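Local coordinates for protein trimethylamine-N-oxide reductase (Haemophilus influenzae, PDB 7L5I) that probably reduces trimethylamine N-oxide or related oxides at a molybdenum centre carried by two pterin guanosine dinucleotides, at residues 182-190 with 624-632; 430-439 with 451-459. All coordinates share one frame; numbering follows the deposited sequence.

In the fold
Following the chain from its N terminus, helix 179-187 comes first and supplies one half of contact 1; its partner, 624-632, arrives more than 430 residues later and closes a long loop. Within that loop lies contact 2, a local closure in which helix 431-436 meets the run into strand 456-460 after only 11 intervening residues, mostly strand. The two closures are nested and do not cross. Contact 1 joins the end of a helix to the little parallel pair of strands 297-298 and 631-632, whereas contact 2 packs helix 431-436 on the lead-in to, and part of, strand 456-460 of a six-stranded mixed sheet. Their centres lie about 33 Å apart and their nearest atoms about 15 Å.

Contact 1 (182-190 with 624-632); sequences IMPHVLGTI and LGTPSGKIE
L187 and I631 lie side by side and point the same way, with L187 CD2 4.0 Å from I631 CG1; L187 CD2 also meets L624 CD1 at 4.2 Å. Beside them V186 brings CG1 to I631 CG2. Branched aliphatic residues suit this seam between the end of helix 179-187 and strand 631-632, which W363 and V366 of helix 359-372 also cover. Next outward, the methyl of T626 presses on the backbone, CG2 3.4 Å from G188 N. Its hydroxyl, set between the backbone N and carbonyl carbon (chi1 60°), turns back to donate to K630 O. G188, the first residue past the helix to leave helical angles, has positive phi, and its bare CA comes within 3.4 Å of G625 O.

At the polar edge E632 N donates to V186 O (3.0 Å, 167°). One water gives protons to H185 O and E632 OE1, both at 2.6 Å, while another links L187 O with G625 N. S628 OG donates to E632 OE2 (2.7 Å). Successive carbonyls at the helix end are thus satisfied by one amide and two waters, and both E632 oxygens act as acceptors, consistent with an ionised carboxylate.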
ATOM      1  N   ILE A 182      11.318  -2.282  11.965  1.00 14.55           N
ATOM      2  CA  ILE A 182      12.617  -2.931  12.163  1.00 13.88           C
ATOM      3  C   ILE A 182      13.757  -2.112  11.542  1.00 15.43           C
ATOM      4  O   ILE A 182      14.859  -2.078  12.103  1.00 15.22           O
ATOM      5  CB  ILE A 182      12.553  -4.389  11.642  1.00 12.59           C
ATOM      6  CG1 ILE A 182      13.841  -5.150  11.960  1.00 15.82           C
ATOM      7  CG2 ILE A 182      12.293  -4.486  10.159  1.00 15.17           C
ATOM      8  CD1 ILE A 182      14.191  -5.214  13.419  1.00 18.85           C
ATOM      9  N   MET A 183      13.533  -1.422  10.427  1.00 13.81           N
ATOM     10  CA  MET A 183      14.642  -0.712   9.796  1.00 14.16           C
ATOM     11  C   MET A 183      15.232   0.386  10.675  1.00 11.82           C
ATOM     12  O   MET A 183      16.467   0.529  10.690  1.00 13.91           O
ATOM     13  CB  MET A 183      14.209  -0.167   8.430  1.00 12.68           C
ATOM     14  CG  MET A 183      14.117  -1.252   7.353  1.00 14.79           C
ATOM     15  SD  MET A 183      15.650  -2.178   6.987  1.00 18.93           S
ATOM     16  CE  MET A 183      15.438  -3.728   7.847  1.00 16.33           C
ATOM     17  N   PRO A 184      14.459   1.160  11.448  1.00 11.72           N
ATOM     18  CA  PRO A 184      15.113   2.092  12.377  1.00 14.99           C
ATOM     19  C   PRO A 184      16.063   1.417  13.361  1.00 13.94           C
ATOM     20  O   PRO A 184      17.074   2.036  13.732  1.00 16.56           O
ATOM     21  CB  PRO A 184      13.933   2.771  13.077  1.00 17.18           C
ATOM     22  CG  PRO A 184      12.861   2.781  12.021  1.00 17.17           C
ATOM     23  CD  PRO A 184      13.016   1.423  11.317  1.00 12.74           C
ATOM     24  N   HIS A 185      15.770   0.197  13.814  1.00 15.22           N
ATOM     25  CA  HIS A 185      16.678  -0.523  14.706  1.00 15.24           C
ATOM     26  C   HIS A 185      17.925  -1.036  13.988  1.00 16.08           C
ATOM     27  O   HIS A 185      18.959  -1.250  14.622  1.00 19.30           O
ATOM     28  CB  HIS A 185      15.967  -1.734  15.346  1.00 13.64           C
ATOM     29  CG  HIS A 185      14.892  -1.372  16.321  1.00 14.00           C
ATOM     30  ND1 HIS A 185      15.145  -0.670  17.483  1.00 18.10           N
ATOM     31  CD2 HIS A 185      13.560  -1.628  16.315  1.00 18.08           C
ATOM     32  CE1 HIS A 185      14.012  -0.520  18.158  1.00 22.19           C
ATOM     33  NE2 HIS A 185      13.034  -1.084  17.465  1.00 17.72           N
ATOM     34  N   VAL A 186      17.821  -1.307  12.689  1.00 13.37           N
ATOM     35  CA  VAL A 186      18.916  -1.928  11.946  1.00 15.47           C
ATOM     36  C   VAL A 186      19.785  -0.891  11.266  1.00 14.17           C
ATOM     37  O   VAL A 186      21.010  -1.039  11.223  1.00 13.25           O
ATOM     38  CB  VAL A 186      18.316  -2.917  10.925  1.00 12.04           C
ATOM     39  CG1 VAL A 186      19.387  -3.491  10.057  1.00 12.12           C
ATOM     40  CG2 VAL A 186      17.502  -3.994  11.651  1.00 16.43           C
ATOM     41  N   LEU A 187      19.159   0.148  10.699  1.00 13.36           N
ATOM     42  CA  LEU A 187      19.848   1.155   9.909  1.00 14.91           C
ATOM     43  C   LEU A 187      19.761   2.565  10.471  1.00 15.57           C
ATOM     44  O   LEU A 187      20.478   3.440   9.981  1.00 15.64           O
ATOM     45  CB  LEU A 187      19.283   1.197   8.478  1.00 14.01           C
ATOM     46  CG  LEU A 187      19.491  -0.105   7.693  1.00 12.78           C
ATOM     47  CD1 LEU A 187      18.728  -0.062   6.389  1.00 16.28           C
ATOM     48  CD2 LEU A 187      20.971  -0.383   7.425  1.00 17.01           C
ATOM     49  N   GLY A 188      18.914   2.809  11.462  1.00 13.93           N
ATOM     50  CA  GLY A 188      18.761   4.135  12.017  1.00 13.02           C
ATOM     51  C   GLY A 188      17.932   5.071  11.185  1.00 19.27           C
ATOM     52  O   GLY A 188      17.989   6.286  11.385  1.00 21.17           O
ATOM     53  N   THR A 189      17.129   4.537  10.271  1.00 15.49           N
ATOM     54  CA  THR A 189      16.317   5.345   9.369  1.00 17.97           C
ATOM     55  C   THR A 189      15.175   4.467   8.892  1.00 17.67           C
ATOM     56  O   THR A 189      15.254   3.243   8.953  1.00 15.61           O
ATOM     57  CB  THR A 189      17.173   5.879   8.210  1.00 24.10           C
ATOM     58  OG1 THR A 189      16.496   6.948   7.536  1.00 26.60           O
ATOM     59  CG2 THR A 189      17.492   4.788   7.207  1.00 22.30           C
ATOM     60  N   ILE A 190      14.096   5.101   8.430  1.00 21.47           N
ATOM     61  CA  ILE A 190      12.929   4.308   8.043  1.00 17.00           C
ATOM     62  C   ILE A 190      13.216   3.486   6.796  1.00 18.02           C
ATOM     63  O   ILE A 190      12.666   2.387   6.625  1.00 14.90           O
ATOM     64  CB  ILE A 190      11.716   5.237   7.855  1.00 19.53           C
ATOM     65  CG1 ILE A 190      10.431   4.421   7.799  1.00 20.25           C
ATOM     66  CG2 ILE A 190      11.861   6.068   6.591  1.00 24.13           C
ATOM     67  CD1 ILE A 190       9.182   5.299   7.823  1.00 32.00           C
ATOM     68  N   LEU A 624      25.839   5.534  11.042  1.00 14.56           N
ATOM     69  CA  LEU A 624      24.395   5.406  11.067  1.00 13.89           C
ATOM     70  C   LEU A 624      23.825   5.776  12.433  1.00 17.62           C
ATOM     71  O   LEU A 624      24.501   5.722  13.467  1.00 16.86           O
ATOM     72  CB  LEU A 624      23.968   3.971  10.737  1.00 16.04           C
ATOM     73  CG  LEU A 624      24.598   3.377   9.489  1.00 14.44           C
ATOM     74  CD1 LEU A 624      23.964   2.016   9.188  1.00 17.43           C
ATOM     75  CD2 LEU A 624      24.469   4.321   8.300  1.00 16.75           C
ATOM     76  N   GLY A 625      22.542   6.104  12.448  1.00 15.97           N
ATOM     77  CA  GLY A 625      21.874   6.482  13.691  1.00 18.88           C
ATOM     78  C   GLY A 625      21.416   5.298  14.514  1.00 18.57           C
ATOM     79  O   GLY A 625      20.255   5.209  14.912  1.00 19.13           O
ATOM     80  N   THR A 626      22.322   4.346  14.754  1.00 14.70           N
ATOM     81  CA  THR A 626      22.020   3.126  15.472  1.00 15.22           C
ATOM     82  C   THR A 626      22.857   3.105  16.746  1.00 16.92           C
ATOM     83  O   THR A 626      23.796   3.892  16.864  1.00 15.34           O
ATOM     84  CB  THR A 626      22.384   1.907  14.636  1.00 18.88           C
ATOM     85  OG1 THR A 626      23.790   1.993  14.373  1.00 17.38           O
ATOM     86  CG2 THR A 626      21.613   1.870  13.320  1.00 17.79           C
ATOM     87  N   PRO A 627      22.599   2.182  17.672  1.00 17.95           N
ATOM     88  CA  PRO A 627      23.433   2.102  18.890  1.00 19.46           C
ATOM     89  C   PRO A 627      24.928   1.965  18.629  1.00 17.29           C
ATOM     90  O   PRO A 627      25.740   2.496  19.405  1.00 18.69           O
ATOM     91  CB  PRO A 627      22.871   0.862  19.599  1.00 20.55           C
ATOM     92  CG  PRO A 627      21.407   0.866  19.212  1.00 20.56           C
ATOM     93  CD  PRO A 627      21.381   1.357  17.774  1.00 21.29           C
ATOM     94  N   SER A 628      25.323   1.262  17.578  1.00 16.08           N
ATOM     95  CA  SER A 628      26.727   1.047  17.260  1.00 16.54           C
ATOM     96  C   SER A 628      27.278   2.017  16.220  1.00 16.62           C
ATOM     97  O   SER A 628      28.483   2.015  15.967  1.00 16.51           O
ATOM     98  CB  SER A 628      26.899  -0.382  16.736  1.00 18.06           C
ATOM     99  OG  SER A 628      26.171  -0.510  15.522  1.00 18.67           O
ATOM    100  N   GLY A 629      26.437   2.816  15.592  1.00 13.36           N
ATOM    101  CA  GLY A 629      26.841   3.560  14.423  1.00 14.95           C
ATOM    102  C   GLY A 629      26.981   2.728  13.169  1.00 14.28           C
ATOM    103  O   GLY A 629      27.376   3.267  12.132  1.00 15.17           O
ATOM    104  N   LYS A 630      26.687   1.434  13.242  1.00 15.50           N
ATOM    105  CA  LYS A 630      26.830   0.507  12.138  1.00 15.08           C
ATOM    106  C   LYS A 630      25.500  -0.179  11.848  1.00 12.32           C
ATOM    107  O   LYS A 630      24.490   0.017  12.542  1.00 13.35           O
ATOM    108  CB  LYS A 630      27.930  -0.520  12.464  1.00 14.58           C
ATOM    109  CG  LYS A 630      29.314   0.115  12.643  1.00 18.21           C
ATOM    110  CD  LYS A 630      30.388  -0.920  13.011  1.00 23.88           C
ATOM    111  CE  LYS A 630      30.126  -1.482  14.385  1.00 24.71           C
ATOM    112  NZ  LYS A 630      31.201  -2.469  14.751  1.00 33.02           N
ATOM    113  N   ILE A 631      25.508  -1.000  10.799  1.00 13.19           N
ATOM    114  CA  ILE A 631      24.390  -1.884  10.484  1.00 13.47           C
ATOM    115  C   ILE A 631      24.230  -2.939  11.577  1.00 14.53           C
ATOM    116  O   ILE A 631      25.135  -3.735  11.817  1.00 16.12           O
ATOM    117  CB  ILE A 631      24.604  -2.560   9.127  1.00 12.62           C
ATOM    118  CG1 ILE A 631      24.758  -1.521   8.026  1.00 14.07           C
ATOM    119  CG2 ILE A 631      23.450  -3.493   8.823  1.00 15.02           C
ATOM    120  CD1 ILE A 631      25.285  -2.098   6.713  1.00 16.08           C
ATOM    121  N   GLU A 632      23.044  -3.019  12.171  1.00 15.55           N
ATOM    122  CA  GLU A 632      22.821  -3.879  13.336  1.00 16.01           C
ATOM    123  C   GLU A 632      22.262  -5.216  12.864  1.00 16.62           C
ATOM    124  O   GLU A 632      21.055  -5.427  12.784  1.00 15.00           O
ATOM    125  CB  GLU A 632      21.906  -3.198  14.349  1.00 16.06           C
ATOM    126  CG  GLU A 632      22.428  -1.871  14.837  1.00 19.55           C
ATOM    127  CD  GLU A 632      22.789  -1.868  16.316  1.00 29.57           C
ATOM    128  OE1 GLU A 632      21.949  -2.291  17.146  1.00 27.37           O
ATOM    129  OE2 GLU A 632      23.915  -1.422  16.646  1.00 27.50           O
TER
HETATM  130  O   HOH W   1      19.402  -1.615  17.199  1.00 17.99           O
HETATM  131  O   HOH W   2      21.260   6.489   9.880  1.00 23.76           O

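Contact 2 (430-439 with 451-459); sequences RIADVLLHPG and YPDIKAVYW
Y451 reaches across to D433 as part of a helix-on-sheet layer, in which helix 431-436 lies against the approach to strand 456-460. Y451 OH donates to D433 OD2 at 2.7 Å, coming from 37° above the carboxylate plane, and the ring stands nearly upright to the carboxylate. D433 CG lies anti to the backbone N (chi1 -154°), which carries the carboxylate to the phenol edge. R430 NH1 adds a weak bond in a salt bridge to the same OD2 (3.2 Å); the main salt bridge of R430 runs from NH2 to D774. D433 OD1 accepts from H437 ND1 at 2.7 Å and pairs with K440, so each carboxylate oxygen has a short hydrogen bond and a cationic neighbour, which would probably favour the ionised form.

G439 N donates to Y451 O (3.0 Å), with a positive phi that glycine tolerates easily. Two waters bridge further backbone groups: one accepts from I454 N at 3.0 Å and lies in reach of V434 O and P452 O, the other lies between L435 O and I454 O. W459 NE1 is satisfied by the carbonyl of Y142, a residue of the oxygen-atom pocket.

Aliphatic residues fill the interior, L435 CD2 lying 3.7 Å from I454 CG2 and close to V457. Over the phenol, V434 CG2 makes a CH-pi contact, 3.6 Å from the Y451 ring centroid and 9° off its normal.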
ATOM      1  N   ARG A 430      -4.629  -3.146  14.035  1.00 13.44           N
ATOM      2  CA  ARG A 430      -5.400  -3.595  15.186  1.00 13.51           C
ATOM      3  C   ARG A 430      -6.818  -2.992  15.228  1.00 17.51           C
ATOM      4  O   ARG A 430      -7.526  -3.206  16.208  1.00 16.02           O
ATOM      5  CB  ARG A 430      -4.659  -3.248  16.485  1.00 16.46           C
ATOM      6  CG  ARG A 430      -3.253  -3.839  16.618  1.00 17.10           C
ATOM      7  CD  ARG A 430      -3.234  -5.358  16.830  1.00 21.46           C
ATOM      8  NE  ARG A 430      -3.470  -6.080  15.598  1.00 19.09           N
ATOM      9  CZ  ARG A 430      -4.276  -7.132  15.477  1.00 21.95           C
ATOM     10  NH1 ARG A 430      -4.942  -7.609  16.522  1.00 26.00           N
ATOM     11  NH2 ARG A 430      -4.439  -7.698  14.299  1.00 22.62           N
ATOM     12  N   ILE A 431      -7.264  -2.293  14.177  1.00 15.40           N
ATOM     13  CA  ILE A 431      -8.526  -1.543  14.232  1.00 14.19           C
ATOM     14  C   ILE A 431      -9.715  -2.427  14.655  1.00 14.10           C
ATOM     15  O   ILE A 431     -10.542  -2.021  15.488  1.00 14.84           O
ATOM     16  CB  ILE A 431      -8.773  -0.865  12.871  1.00 17.60           C
ATOM     17  CG1 ILE A 431     -10.085  -0.108  12.866  1.00 20.01           C
ATOM     18  CG2 ILE A 431      -8.784  -1.886  11.742  1.00 16.35           C
ATOM     19  CD1 ILE A 431     -10.144   0.969  13.906  1.00 17.30           C
ATOM     20  N   ALA A 432      -9.866  -3.603  14.064  1.00 13.98           N
ATOM     21  CA  ALA A 432     -10.988  -4.470  14.443  1.00 15.43           C
ATOM     22  C   ALA A 432     -10.902  -4.865  15.911  1.00 18.06           C
ATOM     23  O   ALA A 432     -11.885  -4.798  16.655  1.00 15.93           O
ATOM     24  CB  ALA A 432     -11.022  -5.709  13.549  1.00 16.44           C
ATOM     25  N   ASP A 433      -9.720  -5.297  16.334  1.00 14.81           N
ATOM     26  CA  ASP A 433      -9.454  -5.637  17.727  1.00 16.04           C
ATOM     27  C   ASP A 433      -9.797  -4.486  18.655  1.00 17.34           C
ATOM     28  O   ASP A 433     -10.370  -4.704  19.730  1.00 17.10           O
ATOM     29  CB  ASP A 433      -7.967  -6.019  17.817  1.00 16.90           C
ATOM     30  CG  ASP A 433      -7.632  -6.966  18.946  1.00 27.46           C
ATOM     31  OD1 ASP A 433      -8.523  -7.666  19.483  1.00 26.79           O
ATOM     32  OD2 ASP A 433      -6.418  -7.030  19.247  1.00 21.54           O
ATOM     33  N   VAL A 434      -9.451  -3.253  18.264  1.00 15.80           N
ATOM     34  CA  VAL A 434      -9.723  -2.081  19.097  1.00 15.81           C
ATOM     35  C   VAL A 434     -11.221  -1.839  19.203  1.00 16.75           C
ATOM     36  O   VAL A 434     -11.763  -1.585  20.290  1.00 17.17           O
ATOM     37  CB  VAL A 434      -9.017  -0.834  18.515  1.00 13.91           C
ATOM     38  CG1 VAL A 434      -9.531   0.444  19.155  1.00 16.62           C
ATOM     39  CG2 VAL A 434      -7.512  -0.927  18.683  1.00 16.59           C
ATOM     40  N   LEU A 435     -11.913  -1.845  18.067  1.00 15.92           N
ATOM     41  CA  LEU A 435     -13.336  -1.542  18.107  1.00 16.58           C
ATOM     42  C   LEU A 435     -14.087  -2.559  18.953  1.00 18.22           C
ATOM     43  O   LEU A 435     -15.063  -2.203  19.628  1.00 18.92           O
ATOM     44  CB  LEU A 435     -13.911  -1.513  16.691  1.00 13.83           C
ATOM     45  CG  LEU A 435     -13.426  -0.376  15.786  1.00 16.46           C
ATOM     46  CD1 LEU A 435     -14.134  -0.502  14.426  1.00 17.73           C
ATOM     47  CD2 LEU A 435     -13.676   1.004  16.398  1.00 18.13           C
ATOM     48  N   LEU A 436     -13.644  -3.820  18.934  1.00 16.88           N
ATOM     49  CA  LEU A 436     -14.321  -4.875  19.668  1.00 16.79           C
ATOM     50  C   LEU A 436     -13.934  -4.918  21.142  1.00 19.64           C
ATOM     51  O   LEU A 436     -14.754  -5.337  21.970  1.00 20.55           O
ATOM     52  CB  LEU A 436     -13.990  -6.241  19.054  1.00 17.32           C
ATOM     53  CG  LEU A 436     -14.588  -6.554  17.697  1.00 16.83           C
ATOM     54  CD1 LEU A 436     -13.888  -7.672  17.002  1.00 18.63           C
ATOM     55  CD2 LEU A 436     -16.085  -6.873  17.873  1.00 19.48           C
ATOM     56  N   HIS A 437     -12.698  -4.540  21.486  1.00 19.28           N
ATOM     57  CA  HIS A 437     -12.103  -4.876  22.787  1.00 21.19           C
ATOM     58  C   HIS A 437     -11.454  -3.685  23.473  1.00 17.44           C
ATOM     59  O   HIS A 437     -10.235  -3.647  23.689  1.00 18.75           O
ATOM     60  CB  HIS A 437     -11.073  -5.994  22.601  1.00 17.54           C
ATOM     61  CG  HIS A 437     -11.601  -7.161  21.826  1.00 18.79           C
ATOM     62  ND1 HIS A 437     -10.938  -7.706  20.748  1.00 20.02           N
ATOM     63  CD2 HIS A 437     -12.756  -7.863  21.948  1.00 20.06           C
ATOM     64  CE1 HIS A 437     -11.641  -8.710  20.260  1.00 18.43           C
ATOM     65  NE2 HIS A 437     -12.748  -8.831  20.975  1.00 17.10           N
ATOM     66  N   PRO A 438     -12.243  -2.703  23.876  1.00 17.34           N
ATOM     67  CA  PRO A 438     -11.653  -1.570  24.597  1.00 19.46           C
ATOM     68  C   PRO A 438     -10.955  -2.021  25.876  1.00 23.03           C
ATOM     69  O   PRO A 438     -11.419  -2.922  26.571  1.00 20.27           O
ATOM     70  CB  PRO A 438     -12.855  -0.665  24.907  1.00 22.27           C
ATOM     71  CG  PRO A 438     -14.044  -1.453  24.633  1.00 24.94           C
ATOM     72  CD  PRO A 438     -13.684  -2.527  23.646  1.00 25.78           C
ATOM     73  N   GLY A 439      -9.823  -1.383  26.170  1.00 19.16           N
ATOM     74  CA  GLY A 439      -9.044  -1.679  27.358  1.00 25.27           C
ATOM     75  C   GLY A 439      -8.017  -2.784  27.203  1.00 21.48           C
ATOM     76  O   GLY A 439      -7.143  -2.930  28.071  1.00 22.84           O
ATOM     77  N   TYR A 451      -5.828  -0.209  24.380  1.00 17.88           N
ATOM     78  CA  TYR A 451      -6.817   0.171  23.387  1.00 17.80           C
ATOM     79  C   TYR A 451      -7.809   1.190  23.945  1.00 18.37           C
ATOM     80  O   TYR A 451      -8.332   1.019  25.056  1.00 19.26           O
ATOM     81  CB  TYR A 451      -7.591  -1.046  22.912  1.00 17.49           C
ATOM     82  CG  TYR A 451      -6.828  -2.045  22.073  1.00 18.64           C
ATOM     83  CD1 TYR A 451      -5.527  -1.807  21.652  1.00 21.03           C
ATOM     84  CD2 TYR A 451      -7.445  -3.213  21.667  1.00 15.43           C
ATOM     85  CE1 TYR A 451      -4.864  -2.735  20.847  1.00 22.05           C
ATOM     86  CE2 TYR A 451      -6.802  -4.126  20.883  1.00 17.43           C
ATOM     87  CZ  TYR A 451      -5.503  -3.890  20.474  1.00 16.56           C
ATOM     88  OH  TYR A 451      -4.894  -4.837  19.678  1.00 19.71           O
ATOM     89  N   PRO A 452      -8.160   2.208  23.177  1.00 17.31           N
ATOM     90  CA  PRO A 452      -9.189   3.160  23.609  1.00 19.05           C
ATOM     91  C   PRO A 452     -10.591   2.589  23.407  1.00 21.90           C
ATOM     92  O   PRO A 452     -10.781   1.518  22.841  1.00 18.74           O
ATOM     93  CB  PRO A 452      -8.933   4.363  22.694  1.00 20.30           C
ATOM     94  CG  PRO A 452      -8.431   3.747  21.436  1.00 19.04           C
ATOM     95  CD  PRO A 452      -7.655   2.505  21.820  1.00 18.97           C
ATOM     96  N   ASP A 453     -11.594   3.353  23.869  1.00 18.34           N
ATOM     97  CA  ASP A 453     -12.998   2.943  23.834  1.00 21.37           C
ATOM     98  C   ASP A 453     -13.741   3.807  22.812  1.00 21.23           C
ATOM     99  O   ASP A 453     -14.141   4.930  23.116  1.00 19.72           O
ATOM    100  CB  ASP A 453     -13.606   3.076  25.235  1.00 28.34           C
ATOM    101  CG  ASP A 453     -15.015   2.526  25.333  1.00 35.93           C
ATOM    102  OD1 ASP A 453     -15.526   1.943  24.351  1.00 28.76           O
ATOM    103  OD2 ASP A 453     -15.624   2.689  26.414  1.00 42.22           O
ATOM    104  N   ILE A 454     -13.949   3.268  21.603  1.00 17.59           N
ATOM    105  CA  ILE A 454     -14.350   4.069  20.445  1.00 16.35           C
ATOM    106  C   ILE A 454     -15.859   4.005  20.301  1.00 18.19           C
ATOM    107  O   ILE A 454     -16.433   2.916  20.203  1.00 17.72           O
ATOM    108  CB  ILE A 454     -13.661   3.583  19.144  1.00 13.75           C
ATOM    109  CG1 ILE A 454     -12.137   3.694  19.229  1.00 15.01           C
ATOM    110  CG2 ILE A 454     -14.227   4.343  17.932  1.00 16.30           C
ATOM    111  CD1 ILE A 454     -11.606   5.077  19.521  1.00 16.84           C
ATOM    112  N   LYS A 455     -16.497   5.178  20.233  1.00 14.70           N
ATOM    113  CA  LYS A 455     -17.938   5.319  20.047  1.00 14.72           C
ATOM    114  C   LYS A 455     -18.336   5.845  18.677  1.00 16.18           C
ATOM    115  O   LYS A 455     -19.503   5.707  18.294  1.00 16.27           O
ATOM    116  CB  LYS A 455     -18.515   6.287  21.089  1.00 20.20           C
ATOM    117  CG  LYS A 455     -18.144   5.933  22.517  1.00 25.40           C
ATOM    118  CD  LYS A 455     -18.689   4.588  22.899  1.00 28.31           C
ATOM    119  CE  LYS A 455     -18.244   4.209  24.304  1.00 37.41           C
ATOM    120  NZ  LYS A 455     -18.725   2.842  24.626  1.00 43.08           N
ATOM    121  N   ALA A 456     -17.425   6.493  17.967  1.00 12.91           N
ATOM    122  CA  ALA A 456     -17.724   7.042  16.656  1.00 13.39           C
ATOM    123  C   ALA A 456     -16.552   6.760  15.729  1.00 12.64           C
ATOM    124  O   ALA A 456     -15.394   6.864  16.136  1.00 13.49           O
ATOM    125  CB  ALA A 456     -17.969   8.543  16.748  1.00 14.77           C
ATOM    126  N   VAL A 457     -16.865   6.398  14.491  1.00 11.48           N
ATOM    127  CA  VAL A 457     -15.867   6.147  13.457  1.00 10.36           C
ATOM    128  C   VAL A 457     -16.216   7.029  12.266  1.00 12.78           C
ATOM    129  O   VAL A 457     -17.370   7.061  11.835  1.00 13.23           O
ATOM    130  CB  VAL A 457     -15.829   4.669  13.037  1.00 12.58           C
ATOM    131  CG1 VAL A 457     -14.956   4.488  11.799  1.00 13.08           C
ATOM    132  CG2 VAL A 457     -15.344   3.799  14.216  1.00 14.49           C
ATOM    133  N   TYR A 458     -15.230   7.757  11.756  1.00 13.42           N
ATOM    134  CA  TYR A 458     -15.381   8.560  10.551  1.00 10.02           C
ATOM    135  C   TYR A 458     -14.278   8.150   9.579  1.00 11.60           C
ATOM    136  O   TYR A 458     -13.100   8.225   9.921  1.00 12.01           O
ATOM    137  CB  TYR A 458     -15.299  10.054  10.895  1.00 11.87           C
ATOM    138  CG  TYR A 458     -15.975  10.991   9.919  1.00 12.47           C
ATOM    139  CD1 TYR A 458     -15.937  10.771   8.546  1.00 11.53           C
ATOM    140  CD2 TYR A 458     -16.659  12.107  10.366  1.00  9.44           C
ATOM    141  CE1 TYR A 458     -16.570  11.637   7.660  1.00 14.53           C
ATOM    142  CE2 TYR A 458     -17.297  12.959   9.501  1.00 12.12           C
ATOM    143  CZ  TYR A 458     -17.256  12.726   8.149  1.00 12.92           C
ATOM    144  OH  TYR A 458     -17.903  13.600   7.277  1.00 14.90           O
ATOM    145  N   TRP A 459     -14.659   7.695   8.385  1.00 11.12           N
ATOM    146  CA  TRP A 459     -13.722   7.340   7.329  1.00 10.70           C
ATOM    147  C   TRP A 459     -13.952   8.266   6.144  1.00 12.04           C
ATOM    148  O   TRP A 459     -15.093   8.491   5.744  1.00 10.93           O
ATOM    149  CB  TRP A 459     -13.886   5.859   6.894  1.00 12.01           C
ATOM    150  CG  TRP A 459     -12.575   5.130   6.876  1.00  9.28           C
ATOM    151  CD1 TRP A 459     -11.583   5.246   5.927  1.00 10.69           C
ATOM    152  CD2 TRP A 459     -12.073   4.214   7.859  1.00 12.70           C
ATOM    153  NE1 TRP A 459     -10.522   4.455   6.257  1.00 13.10           N
ATOM    154  CE2 TRP A 459     -10.789   3.812   7.434  1.00 10.15           C
ATOM    155  CE3 TRP A 459     -12.589   3.678   9.040  1.00 13.16           C
ATOM    156  CZ2 TRP A 459     -10.011   2.894   8.159  1.00 12.59           C
ATOM    157  CZ3 TRP A 459     -11.814   2.792   9.764  1.00 11.81           C
ATOM    158  CH2 TRP A 459     -10.538   2.396   9.311  1.00 12.53           C
TER
HETATM  159  O   HOH W   3     -12.933   0.505  21.302  1.00 19.67           O
HETATM  160  O   HOH W   4     -16.227   0.466  18.965  1.00 26.80           O